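Local coordinates for MIP07328p (Drosophila melanogaster, PDB 6FKK), which probably acts as a repulsive axon guidance cue by binding semaphorin receptors, here represented by its extracellular sema domain and the plexin-repeat (PSI) domain that follows it, at residues D26-L31 with V40-V45; V45-S50 with I57-W62. All blocks are in the same frame, centred on the assembly; numbering follows the deposited sequence.

How the contacts relate
Following the chain from its N terminus, contact 1 comes first: strand 29-33 turns back so that 26-31 meets 40-45, closing the first hairpin of the sheet. The chain then bends through Ala42 to Asp44 and enters strand 45-50, where contact 2 opens; Val45 belongs to both. Contact 2 closes the last hairpin of the sheet, with 45-50 against 57-62. The two loops lie in series, neither inside the other, their contact centres about 9 Å apart. Between them strands 37-41 and 45-50 run side by side, with Tyr47 N 2.9 Å from Val40 O. Together the contacts join the first and the last strand pairs of a four-stranded antiparallel meander, one blade of the sema propeller.

Contact 1: residues D26-L31 with V40-V45; sequences DYFKIL and VGAKDV
Val40 is gripped through both of its methyl groups. With CG1 anti to the backbone N (chi1 -177°), that methyl reaches the Phe28 ring, 3.6 Å from CD1, while CG2 meets the tip of Ile30, 3.7 Å from CD1. The same ring receives Ala42 CB at its edge, in plane and 3.5 Å from Phe28 CD1, and it also touches Tyr47 of the next strand. An alanine in place of Phe28 would remove the ring that Val40, Ala42 and Tyr47 share and would probably loosen this end of the sheet. Leu31 packs its CG and CD1 against the backbone of Gly41, which lacks a side chain, with Leu31 CD1 3.8 Å from Gly41 CA. That backbone forms a hydrogen-bonded antiparallel pair with Lys29: Gly41 N donates to Lys29 O at 2.6 Å, nearly along the C=O axis, and Lys29 N returns a weak, bent bond to Gly41 O (125° at the hydrogen). Next along, Ile30 and Val40 make the non-hydrogen-bonded pair, both side chains on one face. Past the strand ends, Asp26 meets Lys43. The two side chains run roughly perpendicular; Asp26 OD1 touches Lys43 CE at 3.8 Å but stays 4.1 Å from NZ, too far for a salt bridge, and the ammonium instead hydrogen-bonds Thr25. Arg87 of the neighbouring blade donates to Tyr27 O. Such a hairpin, its first strand entered from a loop, forms the inner half of a blade in the seven-bladed sema beta-propeller.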
loop_
_atom_site.group_PDB
_atom_site.type_symbol
_atom_site.label_atom_id
_atom_site.label_comp_id
_atom_site.label_asym_id
_atom_site.label_seq_id
_atom_site.Cartn_x
_atom_site.Cartn_y
_atom_site.Cartn_z
ATOM N N ASP A 26 -16.370 12.673 7.067
ATOM C CA ASP A 26 -16.185 12.634 5.621
ATOM C C ASP A 26 -15.507 11.345 5.177
ATOM O O ASP A 26 -15.826 10.812 4.107
ATOM C CB ASP A 26 -15.393 13.856 5.154
ATOM C CG ASP A 26 -16.159 15.160 5.352
ATOM O OD1 ASP A 26 -17.233 15.139 5.984
ATOM O OD2 ASP A 26 -15.683 16.209 4.870
ATOM N N TYR A 27 -14.579 10.833 5.983
ATOM C CA TYR A 27 -13.815 9.626 5.676
ATOM C C TYR A 27 -13.159 9.731 4.296
ATOM O O TYR A 27 -13.565 9.093 3.325
ATOM C CB TYR A 27 -14.697 8.379 5.777
ATOM C CG TYR A 27 -15.080 8.012 7.191
ATOM C CD1 TYR A 27 -14.129 7.545 8.085
ATOM C CD2 TYR A 27 -16.395 8.118 7.626
ATOM C CE1 TYR A 27 -14.473 7.201 9.378
ATOM C CE2 TYR A 27 -16.748 7.775 8.916
ATOM C CZ TYR A 27 -15.783 7.317 9.787
ATOM O OH TYR A 27 -16.131 6.974 11.074
ATOM N N PHE A 28 -12.133 10.577 4.239
ATOM C CA PHE A 28 -11.428 10.824 2.987
ATOM C C PHE A 28 -10.693 9.574 2.511
ATOM O O PHE A 28 -10.273 8.728 3.306
ATOM C CB PHE A 28 -10.432 11.975 3.149
ATOM C CG PHE A 28 -11.072 13.336 3.195
ATOM C CD1 PHE A 28 -12.255 13.585 2.523
ATOM C CD2 PHE A 28 -10.486 14.367 3.912
ATOM C CE1 PHE A 28 -12.844 14.836 2.564
ATOM C CE2 PHE A 28 -11.072 15.619 3.958
ATOM C CZ PHE A 28 -12.253 15.853 3.283
ATOM N N LYS A 29 -10.537 9.472 1.192
ATOM C CA LYS A 29 -9.782 8.394 0.564
ATOM C C LYS A 29 -9.187 8.918 -0.734
ATOM O O LYS A 29 -9.901 9.515 -1.545
ATOM C CB LYS A 29 -10.669 7.175 0.290
ATOM C CG LYS A 29 -10.030 6.112 -0.597
ATOM C CD LYS A 29 -9.056 5.231 0.170
ATOM C CE LYS A 29 -8.451 4.165 -0.740
ATOM N NZ LYS A 29 -9.494 3.330 -1.405
ATOM N N ILE A 30 -7.890 8.702 -0.923
ATOM C CA ILE A 30 -7.209 9.162 -2.129
ATOM C C ILE A 30 -7.509 8.195 -3.265
ATOM O O ILE A 30 -7.319 6.980 -3.131
ATOM C CB ILE A 30 -5.696 9.288 -1.889
ATOM C CG1 ILE A 30 -5.411 10.314 -0.789
ATOM C CG2 ILE A 30 -4.985 9.680 -3.174
ATOM C CD1 ILE A 30 -5.869 11.719 -1.123
ATOM N N LEU A 31 -7.983 8.731 -4.390
ATOM C CA LEU A 31 -8.349 7.921 -5.545
ATOM C C LEU A 31 -7.360 8.013 -6.696
ATOM O O LEU A 31 -7.185 7.031 -7.419
ATOM C CB LEU A 31 -9.741 8.320 -6.050
ATOM C CG LEU A 31 -10.873 8.177 -5.029
ATOM C CD1 LEU A 31 -12.220 8.491 -5.659
ATOM C CD2 LEU A 31 -10.873 6.782 -4.424
ATOM N N VAL A 40 -9.710 13.163 -4.118
ATOM C CA VAL A 40 -10.070 12.719 -2.776
ATOM C C VAL A 40 -11.525 12.274 -2.802
ATOM O O VAL A 40 -12.434 13.105 -2.929
ATOM C CB VAL A 40 -9.851 13.820 -1.729
ATOM C CG1 VAL A 40 -10.161 13.296 -0.336
ATOM C CG2 VAL A 40 -8.428 14.346 -1.803
ATOM N N GLY A 41 -11.750 10.968 -2.679
ATOM C CA GLY A 41 -13.096 10.443 -2.564
ATOM C C GLY A 41 -13.635 10.586 -1.156
ATOM O O GLY A 41 -13.028 10.092 -0.201
ATOM N N ALA A 42 -14.775 11.259 -1.011
ATOM C CA ALA A 42 -15.301 11.569 0.311
ATOM C C ALA A 42 -16.777 11.227 0.430
ATOM O O ALA A 42 -17.340 10.545 -0.433
ATOM C CB ALA A 42 -15.092 13.049 0.629
ATOM N N LYS A 43 -17.409 11.703 1.500
ATOM C CA LYS A 43 -18.844 11.525 1.683
ATOM C C LYS A 43 -19.587 12.412 0.696
ATOM O O LYS A 43 -19.496 13.642 0.766
ATOM C CB LYS A 43 -19.242 11.852 3.119
ATOM C CG LYS A 43 -20.743 11.826 3.358
ATOM C CD LYS A 43 -21.088 12.061 4.820
ATOM C CE LYS A 43 -20.554 13.396 5.311
ATOM N NZ LYS A 43 -21.023 13.709 6.690
ATOM N N ASP A 44 -20.293 11.783 -0.245
ATOM C CA ASP A 44 -21.171 12.458 -1.196
ATOM C C ASP A 44 -20.419 13.338 -2.191
ATOM O O ASP A 44 -21.029 13.883 -3.116
ATOM C CB ASP A 44 -22.224 13.294 -0.457
ATOM C CG ASP A 44 -23.197 12.442 0.339
ATOM O OD1 ASP A 44 -23.416 11.273 -0.039
ATOM O OD2 ASP A 44 -23.746 12.948 1.341
ATOM N N VAL A 45 -19.105 13.492 -2.021
ATOM C CA VAL A 45 -18.314 14.392 -2.855
ATOM C C VAL A 45 -16.991 13.723 -3.205
ATOM O O VAL A 45 -16.465 12.903 -2.446
ATOM C CB VAL A 45 -18.056 15.754 -2.157
ATOM C CG1 VAL A 45 -17.415 16.739 -3.116
ATOM C CG2 VAL A 45 -19.342 16.341 -1.586
#

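Contact 2: residues V45-S50 with I57-W62; sequences VIYNVS and IARLEW. With NAG (2-acetamido-2-deoxy-beta-D-glucopyranose), chain C.
Side chains alternate across two antiparallel strands, their segment directions 174° apart, giving each face its own set. On the face of Tyr47, the phenol ring and Arg59 run alongside each other in the same direction, their planes 79° apart. Tyr47 CE2 sits 3.6 Å above the guanidinium plane, displaced toward its rim, while Arg59 NH1 lies at the ring edge. A bend at chi3 (-50°) turns the guanidinium, and a salt bridge to Glu56 holds NH1. Val45 CG1 lies over one face of the ring, toward its rim, and also touches Arg59 CG at 3.6 Å. Beyond it Glu61 runs alongside Val45, CG against CG2. On the other face Ile46 CG2 lies 3.6 Å from Leu60 CB, and both residues pack on Leu99 of the adjacent blade. Asn48 CB rests 3.6 Å from Ala58 CB, and its ND2 is bonded to C1 of an N-linked NAG. Two straight bonds link Ile46 and Leu60. Asn48 O accepts from Ile57 N (2.8 Å) and from Ala58 N (3.2 Å), so two residues face Asn48: a classic beta bulge at the outermost hairpin of a glycosylated propeller blade.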
loop_
_atom_site.group_PDB
_atom_site.type_symbol
_atom_site.label_atom_id
_atom_site.label_comp_id
_atom_site.label_asym_id
_atom_site.label_seq_id
_atom_site.Cartn_x
_atom_site.Cartn_y
_atom_site.Cartn_z
ATOM N N VAL A 45 -19.105 13.492 -2.021
ATOM C CA VAL A 45 -18.314 14.392 -2.855
ATOM C C VAL A 45 -16.991 13.723 -3.205
ATOM O O VAL A 45 -16.465 12.903 -2.446
ATOM C CB VAL A 45 -18.056 15.754 -2.157
ATOM C CG1 VAL A 45 -17.415 16.739 -3.116
ATOM C CG2 VAL A 45 -19.342 16.341 -1.586
ATOM N N ILE A 46 -16.462 14.070 -4.377
ATOM C CA ILE A 46 -15.078 13.798 -4.745
ATOM C C ILE A 46 -14.434 15.128 -5.118
ATOM O O ILE A 46 -15.034 15.935 -5.838
ATOM C CB ILE A 46 -14.973 12.777 -5.893
ATOM C CG1 ILE A 46 -13.512 12.555 -6.286
ATOM C CG2 ILE A 46 -15.795 13.218 -7.092
ATOM C CD1 ILE A 46 -13.324 11.550 -7.401
ATOM N N TYR A 47 -13.225 15.365 -4.610
ATOM C CA TYR A 47 -12.564 16.659 -4.716
ATOM C C TYR A 47 -11.331 16.570 -5.607
ATOM O O TYR A 47 -10.547 15.621 -5.508
ATOM C CB TYR A 47 -12.147 17.180 -3.335
ATOM C CG TYR A 47 -13.275 17.304 -2.334
ATOM C CD1 TYR A 47 -13.623 16.239 -1.512
ATOM C CD2 TYR A 47 -13.983 18.492 -2.198
ATOM C CE1 TYR A 47 -14.648 16.350 -0.591
ATOM C CE2 TYR A 47 -15.010 18.613 -1.279
ATOM C CZ TYR A 47 -15.337 17.537 -0.478
ATOM O OH TYR A 47 -16.358 17.650 0.437
ATOM N N ASN A 48 -11.166 17.572 -6.473
ATOM C CA ASN A 48 -9.942 17.775 -7.243
ATOM C C ASN A 48 -9.163 18.885 -6.543
ATOM O O ASN A 48 -9.589 20.046 -6.542
ATOM C CB ASN A 48 -10.260 18.130 -8.698
ATOM C CG ASN A 48 -9.033 18.077 -9.610
ATOM O OD1 ASN A 48 -7.933 17.756 -9.166
ATOM N ND2 ASN A 48 -9.224 18.386 -10.896
ATOM N N VAL A 49 -8.036 18.531 -5.928
ATOM C CA VAL A 49 -7.310 19.426 -5.034
ATOM C C VAL A 49 -5.913 19.659 -5.587
ATOM O O VAL A 49 -5.184 18.701 -5.868
ATOM C CB VAL A 49 -7.236 18.855 -3.605
ATOM C CG1 VAL A 49 -6.494 19.813 -2.689
ATOM C CG2 VAL A 49 -8.632 18.563 -3.078
ATOM N N SER A 50 -5.542 20.928 -5.734
ATOM C CA SER A 50 -4.188 21.269 -6.147
ATOM C C SER A 50 -3.223 21.094 -4.980
ATOM O O SER A 50 -3.571 21.352 -3.825
ATOM C CB SER A 50 -4.143 22.706 -6.665
ATOM O OG SER A 50 -2.813 23.100 -6.950
ATOM N N ILE A 57 -9.889 22.799 -6.572
ATOM C CA ILE A 57 -9.997 23.237 -7.957
ATOM C C ILE A 57 -11.341 22.842 -8.564
ATOM O O ILE A 57 -12.065 23.687 -9.089
ATOM C CB ILE A 57 -8.824 22.693 -8.803
ATOM C CG1 ILE A 57 -7.500 23.284 -8.315
ATOM C CG2 ILE A 57 -9.038 23.001 -10.279
ATOM C CD1 ILE A 57 -7.441 24.798 -8.395
ATOM N N ALA A 58 -11.692 21.556 -8.494
ATOM C CA ALA A 58 -12.931 21.048 -9.069
ATOM C C ALA A 58 -13.633 20.139 -8.071
ATOM O O ALA A 58 -12.985 19.369 -7.356
ATOM C CB ALA A 58 -12.671 20.283 -10.375
ATOM N N ARG A 59 -14.961 20.226 -8.036
ATOM C CA ARG A 59 -15.780 19.457 -7.109
ATOM C C ARG A 59 -16.881 18.742 -7.875
ATOM O O ARG A 59 -17.537 19.344 -8.731
ATOM C CB ARG A 59 -16.397 20.359 -6.036
ATOM C CG ARG A 59 -17.405 19.655 -5.147
ATOM C CD ARG A 59 -17.923 20.569 -4.050
ATOM N NE ARG A 59 -16.836 21.230 -3.334
ATOM C CZ ARG A 59 -16.976 21.835 -2.160
ATOM N NH1 ARG A 59 -15.934 22.415 -1.580
ATOM N NH2 ARG A 59 -18.158 21.853 -1.560
ATOM N N LEU A 60 -17.082 17.464 -7.565
ATOM C CA LEU A 60 -18.170 16.677 -8.130
ATOM C C LEU A 60 -18.959 16.073 -6.977
ATOM O O LEU A 60 -18.411 15.293 -6.189
ATOM C CB LEU A 60 -17.633 15.586 -9.063
ATOM C CG LEU A 60 -18.550 14.986 -10.134
ATOM C CD1 LEU A 60 -17.714 14.257 -11.172
ATOM C CD2 LEU A 60 -19.582 14.043 -9.536
ATOM N N GLU A 61 -20.235 16.436 -6.874
ATOM C CA GLU A 61 -21.092 15.994 -5.784
ATOM C C GLU A 61 -22.049 14.911 -6.264
ATOM O O GLU A 61 -22.553 14.964 -7.391
ATOM C CB GLU A 61 -21.876 17.169 -5.190
ATOM C CG GLU A 61 -21.014 18.143 -4.397
ATOM C CD GLU A 61 -21.817 19.263 -3.763
ATOM O OE1 GLU A 61 -22.853 19.655 -4.338
ATOM O OE2 GLU A 61 -21.414 19.748 -2.684
ATOM N N TRP A 62 -22.298 13.933 -5.395
ATOM C CA TRP A 62 -23.113 12.772 -5.741
ATOM C C TRP A 62 -23.757 12.270 -4.457
ATOM O O TRP A 62 -23.063 11.752 -3.577
ATOM C CB TRP A 62 -22.257 11.691 -6.399
ATOM C CG TRP A 62 -23.013 10.507 -6.917
ATOM C CD1 TRP A 62 -24.354 10.276 -6.819
ATOM C CD2 TRP A 62 -22.463 9.385 -7.617
ATOM N NE1 TRP A 62 -24.673 9.079 -7.414
ATOM C CE2 TRP A 62 -23.529 8.513 -7.912
ATOM C CE3 TRP A 62 -21.172 9.033 -8.023
ATOM C CZ2 TRP A 62 -23.344 7.311 -8.592
ATOM C CZ3 TRP A 62 -20.991 7.841 -8.700
ATOM C CH2 TRP A 62 -22.070 6.995 -8.977
HETATM C C1 NAG C . -8.132 18.354 -11.839
HETATM C C2 NAG C . -8.502 17.721 -13.174
HETATM C C3 NAG C . -7.284 17.684 -14.089
HETATM C C4 NAG C . -6.781 19.107 -14.311
HETATM C C5 NAG C . -6.580 19.888 -13.007
HETATM C C6 NAG C . -6.466 21.376 -13.261
HETATM C C7 NAG C . -8.811 15.212 -12.812
HETATM C C8 NAG C . -7.374 15.058 -12.391
HETATM N N2 NAG C . -9.239 16.452 -13.137
HETATM O O3 NAG C . -7.674 17.107 -15.333
HETATM O O4 NAG C . -5.538 19.063 -15.004
HETATM O O5 NAG C . -7.670 19.721 -12.073
HETATM O O6 NAG C . -7.289 21.786 -14.347
HETATM O O7 NAG C . -9.568 14.238 -12.873
#